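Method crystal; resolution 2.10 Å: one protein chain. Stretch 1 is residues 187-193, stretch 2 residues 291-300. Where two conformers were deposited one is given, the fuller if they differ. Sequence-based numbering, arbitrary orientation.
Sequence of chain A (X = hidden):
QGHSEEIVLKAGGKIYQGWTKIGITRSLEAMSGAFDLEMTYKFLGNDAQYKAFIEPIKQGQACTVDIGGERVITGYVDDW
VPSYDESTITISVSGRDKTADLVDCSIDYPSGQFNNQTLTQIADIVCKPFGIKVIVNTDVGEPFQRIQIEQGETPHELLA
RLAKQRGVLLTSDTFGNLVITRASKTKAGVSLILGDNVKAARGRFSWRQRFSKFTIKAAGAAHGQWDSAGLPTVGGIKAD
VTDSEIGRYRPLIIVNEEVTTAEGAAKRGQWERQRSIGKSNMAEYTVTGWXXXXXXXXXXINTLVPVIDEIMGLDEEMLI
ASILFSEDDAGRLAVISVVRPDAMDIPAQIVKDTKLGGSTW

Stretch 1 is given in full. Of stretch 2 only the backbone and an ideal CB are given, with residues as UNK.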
# COMPACT_ATOMS: atom_id res chain seq x y z
N LYS A 187 37.40 7.37 -6.03
CA LYS A 187 36.92 8.52 -5.29
C LYS A 187 36.17 9.48 -6.22
O LYS A 187 36.56 9.68 -7.36
CB LYS A 187 38.07 9.21 -4.56
CG LYS A 187 38.66 8.34 -3.43
CD LYS A 187 39.77 9.06 -2.68
CE LYS A 187 40.55 8.10 -1.75
NZ LYS A 187 39.68 7.28 -0.83
N ALA A 188 35.07 10.05 -5.73
CA ALA A 188 34.35 11.05 -6.51
C ALA A 188 35.25 12.24 -6.89
O ALA A 188 34.96 12.96 -7.86
CB ALA A 188 33.11 11.52 -5.78
N GLY A 189 36.34 12.43 -6.14
CA GLY A 189 37.19 13.60 -6.28
C GLY A 189 36.64 14.83 -5.60
O GLY A 189 37.02 15.96 -5.92
N VAL A 190 35.74 14.62 -4.64
CA VAL A 190 35.07 15.71 -3.95
C VAL A 190 34.61 15.22 -2.57
O VAL A 190 34.36 14.02 -2.38
CB VAL A 190 33.85 16.20 -4.80
CG1 VAL A 190 32.79 15.10 -4.93
CG2 VAL A 190 33.24 17.50 -4.26
N SER A 191 34.50 16.15 -1.63
CA SER A 191 33.86 15.89 -0.34
C SER A 191 32.52 16.60 -0.26
O SER A 191 32.32 17.63 -0.90
CB SER A 191 34.76 16.37 0.80
OG SER A 191 35.97 15.64 0.82
N LEU A 192 31.61 16.03 0.52
CA LEU A 192 30.39 16.71 0.88
C LEU A 192 30.58 17.32 2.27
O LEU A 192 30.57 16.60 3.28
CB LEU A 192 29.21 15.72 0.86
CG LEU A 192 28.76 15.17 -0.50
CD1 LEU A 192 27.98 13.84 -0.33
CD2 LEU A 192 27.88 16.18 -1.24
N ILE A 193 30.74 18.64 2.31
CA ILE A 193 31.11 19.36 3.53
C ILE A 193 29.99 20.32 3.93
O ILE A 193 29.69 21.28 3.21
CB ILE A 193 32.46 20.14 3.34
CG1 ILE A 193 33.55 19.22 2.82
CG2 ILE A 193 32.90 20.80 4.66
CD1 ILE A 193 34.70 19.93 2.07
N UNK A 291 26.79 18.29 -12.11
CA UNK A 291 28.25 18.16 -12.24
C UNK A 291 28.99 18.60 -11.00
O UNK A 291 28.62 19.58 -10.33
CB UNK A 291 28.75 18.97 -13.44
N UNK A 292 30.04 17.86 -10.68
CA UNK A 292 30.95 18.21 -9.60
C UNK A 292 31.78 19.38 -10.11
O UNK A 292 32.51 19.22 -11.07
CB UNK A 292 31.83 17.03 -9.18
N UNK A 293 31.67 20.57 -9.47
CA UNK A 293 32.40 21.76 -9.96
C UNK A 293 33.93 21.62 -10.01
O UNK A 293 34.59 22.21 -10.89
CB UNK A 293 32.05 22.96 -9.07
N UNK A 294 34.50 20.85 -9.07
CA UNK A 294 35.96 20.66 -9.04
C UNK A 294 36.45 19.91 -10.28
O UNK A 294 37.37 20.36 -10.98
CB UNK A 294 36.37 19.90 -7.78
N UNK A 295 35.80 18.79 -10.54
CA UNK A 295 36.18 17.82 -11.55
C UNK A 295 35.47 18.07 -12.90
O UNK A 295 35.99 17.70 -13.97
CB UNK A 295 35.87 16.41 -11.05
N UNK A 296 34.28 18.67 -12.83
CA UNK A 296 33.44 18.88 -14.02
C UNK A 296 32.81 17.58 -14.51
O UNK A 296 32.24 17.53 -15.59
CB UNK A 296 34.27 19.51 -15.15
N UNK A 297 32.89 16.54 -13.69
CA UNK A 297 32.32 15.25 -14.03
C UNK A 297 30.97 15.12 -13.38
O UNK A 297 30.72 15.67 -12.30
CB UNK A 297 33.24 14.10 -13.60
N UNK A 298 30.06 14.42 -14.06
CA UNK A 298 28.77 14.07 -13.49
C UNK A 298 28.98 13.31 -12.18
O UNK A 298 29.89 12.49 -12.10
CB UNK A 298 27.95 13.24 -14.48
N UNK A 299 28.15 13.59 -11.17
CA UNK A 299 28.10 12.74 -9.97
C UNK A 299 27.84 11.31 -10.41
O UNK A 299 27.01 11.09 -11.29
CB UNK A 299 27.02 13.21 -8.99
N UNK A 300 28.51 10.35 -9.78
CA UNK A 300 28.52 8.97 -10.28
C UNK A 300 28.30 7.99 -9.15
O UNK A 300 28.84 8.18 -8.09
CB UNK A 300 29.84 8.66 -10.99

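Position 291 has an ideal CB with nothing of stretch 1 within 5.5 Å. Its phi/psi of -106/141 is extended and stretch 1 sets no preference, so almost any residue would serve. The deposited Arg 291 turns back on its own loop: Arg 291 NH1 donates to the carbonyl oxygen O of position 296 at 3.0 Å.

At position 292 the CA-to-CB bond points toward stretch 1, and the ideal CB lies 4.8 Å from Val 190 CG1 and 5.3 Å from Ala 188 O. The offer is mainly a methyl surface, with a carbonyl oxygen alongside. A medium apolar side chain, such as valine, leucine, isoleucine or methionine, would suit it. The residue is Ile 292, chi1 m, whose CG2 packs on Val 190 CB at 3.7 Å while CD1 reaches to 3.9 Å from Ala 188 O. The backbone here is tied within its own loop: Ile 292 N donates to the carbonyl oxygen of position 297 and Ile 292 O accepts from the amide of position 296.

Position 293 points sideways, with no neighbour near its ideal CB. A phi of -60° is compatible with proline, though many residues could stand here; Pro 293 does, and it contributes essentially nothing to the contact.

Position 294 points toward stretch 1, its ideal CB 4.4 Å from Gly 189 O and 5.3 Å from Val 190 CG2. Phi/psi of -65/-51 is helical. Beside a carbonyl and a methyl, a flexible side chain of mixed character is reasonable: glutamine, lysine, methionine or leucine. Gln 294, with chi1 m and chi2 p, brings its amide end up to Val 190, with Gln 294 OE1 standing 3.5 Å from Val 190 CG2. This is van der Waals packing; no hydrogen bond crosses between the stretches.

The ideal CB at position 295 lies 4.8 Å from Ala 188 O and 5.3 Å from Gly 189 O. Small or beta-branched residues, such as alanine, serine, threonine or valine, would fit this shallow approach. Thr 295, chi1 t, brings CG2 to 4.4 Å from Ala 188 O, a loose contact.

Position 296 is out of reach, and its phi of 73° by itself favours glycine, with asparagine a fair alternative. Gly 296 is deposited.

Position 297 points toward stretch 1 but finds nothing within 5.5 Å of its ideal CB. A long polar chain is one sensible choice, and Lys 297 leads its end away. Position 298 is out of reach and unconstrained by stretch 1; it holds Leu 298.

Position 299 is deceptive: its CB points sideways and has no close neighbour, yet Val 190 and Leu 192 present methyls farther off. A short residue would not span that gap, so a long or large apolar one is called for: methionine, phenylalanine or tryptophan. Trp 299 sends its ring across, CZ3 3.4 Å from Val 190 CG1 and CH2 4.1 Å from Leu 192 CD2, both methyls meeting the ring obliquely.

Position 300 points toward stretch 1 across open space, where polar residues are acceptable. Asn 300 stays clear and bonds elsewhere in the structure.

Stretch 2 291-300: RIPQTGKLWN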
# COMPACT_ATOMS: atom_id res chain seq x y z
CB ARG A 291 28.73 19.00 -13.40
CG ARG A 291 28.29 18.49 -14.72
CD ARG A 291 29.14 19.04 -15.85
NE ARG A 291 28.57 18.63 -17.12
CZ ARG A 291 28.93 17.54 -17.79
NH1 ARG A 291 29.89 16.75 -17.31
NH2 ARG A 291 28.34 17.26 -18.95
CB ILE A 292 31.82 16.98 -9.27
CG1 ILE A 292 30.91 15.80 -8.83
CG2 ILE A 292 32.81 17.30 -8.19
CD1 ILE A 292 31.51 14.40 -8.97
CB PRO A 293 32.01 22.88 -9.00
CG PRO A 293 30.83 22.32 -8.17
CD PRO A 293 30.89 20.83 -8.24
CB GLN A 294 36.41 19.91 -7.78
CG GLN A 294 36.30 20.72 -6.50
CD GLN A 294 34.90 20.67 -5.91
OE1 GLN A 294 34.00 20.05 -6.48
NE2 GLN A 294 34.71 21.33 -4.77
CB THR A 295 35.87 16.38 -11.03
OG1 THR A 295 36.40 15.40 -11.93
CG2 THR A 295 34.40 16.15 -10.90
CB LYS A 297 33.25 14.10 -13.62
CG LYS A 297 34.66 14.15 -14.26
CD LYS A 297 34.70 13.49 -15.63
CE LYS A 297 36.11 13.50 -16.24
NZ LYS A 297 36.29 14.55 -17.28
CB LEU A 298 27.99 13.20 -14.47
CG LEU A 298 27.45 13.88 -15.74
CD1 LEU A 298 26.72 12.89 -16.68
CD2 LEU A 298 26.59 15.14 -15.44
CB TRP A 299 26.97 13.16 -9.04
CG TRP A 299 27.23 14.45 -8.35
CD1 TRP A 299 26.73 15.69 -8.68
CD2 TRP A 299 28.05 14.64 -7.20
NE1 TRP A 299 27.17 16.62 -7.78
CE2 TRP A 299 27.99 16.01 -6.86
CE3 TRP A 299 28.81 13.77 -6.38
CZ2 TRP A 299 28.70 16.55 -5.78
CZ3 TRP A 299 29.51 14.30 -5.31
CH2 TRP A 299 29.44 15.68 -5.01
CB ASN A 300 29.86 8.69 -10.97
CG ASN A 300 29.86 7.41 -11.80
OD1 ASN A 300 28.82 6.76 -12.02
ND2 ASN A 300 31.03 7.05 -12.28
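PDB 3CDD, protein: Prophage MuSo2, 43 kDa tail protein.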